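Local coordinates for protein mandelate racemase/muconate lactonizing enzyme (Roseovarius nubinhibens, PDB 2QDD) that is of unknown function but belongs to the mandelate racemase/muconate lactonizing branch of the enolase superfamily and binds magnesium, at residues W124-V135 and A306-P314. Numbering follows the deposited sequence.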
loop_
_atom_site.group_PDB
_atom_site.type_symbol
_atom_site.label_atom_id
_atom_site.label_comp_id
_atom_site.label_asym_id
_atom_site.label_seq_id
_atom_site.Cartn_x
_atom_site.Cartn_y
_atom_site.Cartn_z
ATOM N N TRP A 124 2.450 41.190 8.320
ATOM C CA TRP A 124 1.531 40.637 7.312
ATOM C C TRP A 124 1.982 40.836 5.866
ATOM O O TRP A 124 1.645 40.030 4.996
ATOM C CB TRP A 124 0.081 41.114 7.514
ATOM C CG TRP A 124 -0.106 42.605 7.443
ATOM C CD1 TRP A 124 -0.205 43.465 8.500
ATOM C CD2 TRP A 124 -0.224 43.410 6.260
ATOM N NE1 TRP A 124 -0.374 44.750 8.052
ATOM C CE2 TRP A 124 -0.384 44.747 6.682
ATOM C CE3 TRP A 124 -0.202 43.135 4.888
ATOM C CZ2 TRP A 124 -0.520 45.807 5.780
ATOM C CZ3 TRP A 124 -0.328 44.192 3.993
ATOM C CH2 TRP A 124 -0.495 45.511 4.445
ATOM N N GLN A 125 2.741 41.902 5.618
ATOM C CA GLN A 125 3.311 42.162 4.296
ATOM C C GLN A 125 4.573 41.350 4.026
ATOM O O GLN A 125 4.789 40.879 2.903
ATOM C CB GLN A 125 3.586 43.651 4.103
ATOM C CG GLN A 125 3.962 44.019 2.678
ATOM C CD GLN A 125 3.476 45.395 2.274
ATOM O OE1 GLN A 125 2.819 45.555 1.245
ATOM N NE2 GLN A 125 3.800 46.398 3.079
ATOM N N LEU A 126 5.403 41.186 5.052
ATOM C CA LEU A 126 6.581 40.316 4.958
ATOM C C LEU A 126 6.182 38.859 4.753
ATOM O O LEU A 126 6.905 38.095 4.114
ATOM C CB LEU A 126 7.461 40.448 6.202
ATOM C CG LEU A 126 8.372 41.673 6.315
ATOM C CD1 LEU A 126 9.044 41.670 7.671
ATOM C CD2 LEU A 126 9.411 41.692 5.208
ATOM N N LEU A 127 5.015 38.502 5.285
ATOM C CA LEU A 127 4.433 37.182 5.096
ATOM C C LEU A 127 3.628 37.052 3.801
ATOM O O LEU A 127 3.126 35.978 3.483
ATOM C CB LEU A 127 3.597 36.796 6.323
ATOM C CG LEU A 127 4.441 36.628 7.590
ATOM C CD1 LEU A 127 3.608 36.772 8.852
ATOM C CD2 LEU A 127 5.215 35.317 7.578
ATOM N N GLY A 128 3.511 38.149 3.061
ATOM C CA GLY A 128 3.122 38.104 1.655
ATOM C C GLY A 128 1.711 38.582 1.374
ATOM O O GLY A 128 1.263 38.531 0.231
ATOM N N GLY A 129 1.009 39.047 2.408
ATOM C CA GLY A 129 -0.387 39.474 2.272
ATOM C C GLY A 129 -0.541 40.814 1.570
ATOM O O GLY A 129 0.352 41.660 1.644
ATOM N N GLU A 130 -1.672 41.006 0.894
ATOM C CA GLU A 130 -1.956 42.260 0.184
ATOM C C GLU A 130 -2.422 43.394 1.089
ATOM O O GLU A 130 -2.241 44.567 0.763
ATOM C CB GLU A 130 -2.982 42.050 -0.939
ATOM C CG GLU A 130 -4.336 41.480 -0.516
ATOM C CD GLU A 130 -5.451 41.791 -1.510
ATOM O OE1 GLU A 130 -6.453 41.044 -1.523
ATOM O OE2 GLU A 130 -5.332 42.779 -2.275
ATOM N N ALA A 131 -3.040 43.035 2.211
ATOM C CA ALA A 131 -3.779 43.980 3.032
ATOM C C ALA A 131 -3.788 43.503 4.477
ATOM O O ALA A 131 -3.610 42.314 4.742
ATOM C CB ALA A 131 -5.207 44.131 2.513
ATOM N N ALA A 132 -4.006 44.433 5.405
ATOM C CA ALA A 132 -4.363 44.101 6.779
ATOM C C ALA A 132 -5.802 43.596 6.847
ATOM O O ALA A 132 -6.710 44.314 7.283
ATOM C CB ALA A 132 -4.164 45.312 7.689
ATOM N N THR A 133 -5.998 42.357 6.401
ATOM C CA THR A 133 -7.321 41.753 6.278
ATOM C C THR A 133 -7.906 41.523 7.671
ATOM O O THR A 133 -7.240 40.940 8.528
ATOM C CB THR A 133 -7.251 40.423 5.484
ATOM O OG1 THR A 133 -6.740 40.681 4.171
ATOM C CG2 THR A 133 -8.622 39.778 5.352
ATOM N N PRO A 134 -9.133 42.026 7.910
ATOM C CA PRO A 134 -9.879 41.703 9.126
ATOM C C PRO A 134 -10.235 40.218 9.218
ATOM O O PRO A 134 -10.841 39.660 8.303
ATOM C CB PRO A 134 -11.138 42.572 9.015
ATOM C CG PRO A 134 -11.267 42.892 7.568
ATOM C CD PRO A 134 -9.870 42.963 7.043
ATOM N N VAL A 135 -9.839 39.593 10.321
ATOM C CA VAL A 135 -9.945 38.148 10.482
ATOM C C VAL A 135 -11.071 37.858 11.472
ATOM O O VAL A 135 -11.060 38.392 12.582
ATOM C CB VAL A 135 -8.597 37.527 10.970
ATOM C CG1 VAL A 135 -8.732 36.021 11.204
ATOM C CG2 VAL A 135 -7.484 37.796 9.956
ATOM N N ALA A 306 0.329 35.979 15.546
ATOM C CA ALA A 306 -0.372 34.938 14.806
ATOM C C ALA A 306 -1.432 35.498 13.859
ATOM O O ALA A 306 -1.714 34.902 12.819
ATOM C CB ALA A 306 -0.983 33.950 15.765
ATOM N N LEU A 307 -2.009 36.644 14.219
ATOM C CA LEU A 307 -3.003 37.317 13.378
ATOM C C LEU A 307 -2.410 37.958 12.129
ATOM O O LEU A 307 -3.095 38.098 11.121
ATOM C CB LEU A 307 -3.810 38.345 14.174
ATOM C CG LEU A 307 -5.255 38.487 13.687
ATOM C CD1 LEU A 307 -6.218 37.740 14.587
ATOM C CD2 LEU A 307 -5.646 39.936 13.571
ATOM N N HIS A 308 -1.137 38.334 12.199
ATOM C CA HIS A 308 -0.360 38.705 11.016
ATOM C C HIS A 308 -0.252 37.556 10.005
ATOM O O HIS A 308 -0.334 37.783 8.792
ATOM C CB HIS A 308 1.049 39.166 11.419
ATOM C CG HIS A 308 1.124 40.598 11.856
ATOM N ND1 HIS A 308 0.970 41.653 10.985
ATOM C CD2 HIS A 308 1.372 41.147 13.069
ATOM C CE1 HIS A 308 1.104 42.790 11.645
ATOM N NE2 HIS A 308 1.347 42.510 12.911
ATOM N N LEU A 309 -0.055 36.333 10.511
ATOM C CA LEU A 309 -0.046 35.131 9.672
ATOM C C LEU A 309 -1.440 34.799 9.145
ATOM O O LEU A 309 -1.597 34.490 7.966
ATOM C CB LEU A 309 0.554 33.934 10.423
ATOM C CG LEU A 309 0.976 32.727 9.571
ATOM C CD1 LEU A 309 2.124 33.055 8.636
ATOM C CD2 LEU A 309 1.344 31.552 10.451
ATOM N N ALA A 310 -2.438 34.869 10.025
ATOM C CA ALA A 310 -3.845 34.700 9.648
ATOM C C ALA A 310 -4.313 35.629 8.514
ATOM O O ALA A 310 -4.969 35.177 7.574
ATOM C CB ALA A 310 -4.743 34.848 10.872
ATOM N N ALA A 311 -3.952 36.910 8.594
ATOM C CA ALA A 311 -4.391 37.919 7.620
ATOM C C ALA A 311 -3.725 37.761 6.262
ATOM O O ALA A 311 -4.338 38.033 5.232
ATOM C CB ALA A 311 -4.153 39.316 8.158
ATOM N N SER A 312 -2.472 37.313 6.266
ATOM C CA SER A 312 -1.706 37.092 5.036
ATOM C C SER A 312 -2.058 35.772 4.336
ATOM O O SER A 312 -1.555 35.487 3.248
ATOM C CB SER A 312 -0.211 37.136 5.350
ATOM O OG SER A 312 0.133 36.117 6.273
ATOM N N THR A 313 -2.912 34.969 4.969
ATOM C CA THR A 313 -3.344 33.673 4.441
ATOM C C THR A 313 -4.539 33.892 3.511
ATOM O O THR A 313 -5.483 34.585 3.893
ATOM C CB THR A 313 -3.735 32.741 5.616
ATOM O OG1 THR A 313 -2.579 32.490 6.423
ATOM C CG2 THR A 313 -4.342 31.422 5.148
ATOM N N PRO A 314 -4.494 33.315 2.286
ATOM C CA PRO A 314 -5.599 33.383 1.307
ATOM C C PRO A 314 -6.974 33.066 1.899
ATOM O O PRO A 314 -7.097 32.168 2.739
ATOM C CB PRO A 314 -5.221 32.319 0.274
ATOM C CG PRO A 314 -3.738 32.222 0.352
ATOM C CD PRO A 314 -3.334 32.568 1.755
HETATM O O HOH W 1 0.427 35.139 1.801
HETATM O O HOH W 2 -4.085 39.176 2.736
#
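The backbones of 124-135 and 306-314 come closest at G129 and S312, CA to CA 3.9 Å, where a Schellman motif at G128 ends helix 123-126 and the chain wraps past helix 300-311 into V135. The contact illustrates how, in the enolase superfamily, the linker from the N-terminal domain into the TIM-like barrel is seated on a barrel helix. G129 allows this: a CB there would fall 2.9 Å from the CA of S312. H308 sets its ND1 3.1 Å from the backbone N of W124, a weak, bent hydrogen bond (129°), while its NE2 is held by the carbonyl of L353. The imidazole and the indole five-membered ring meet rim to rim, planes 13° apart, CD1 of W124 lying 3.3 Å from ND1. A leucine for H308 would probably leave the W124 amide and the L353 carbonyl without their shared mate. W124 reaches this edge with CG between its backbone N and carbonyl carbon (chi1 60°). CG2 of V135 rests 3.9 Å from CA of A311, and the L127 and L309 side chains cross at about a right angle, both L127 methyls 4.0 Å from CD1 of L309. CB of A311 lies 3.5 Å from the carbonyl O of T133.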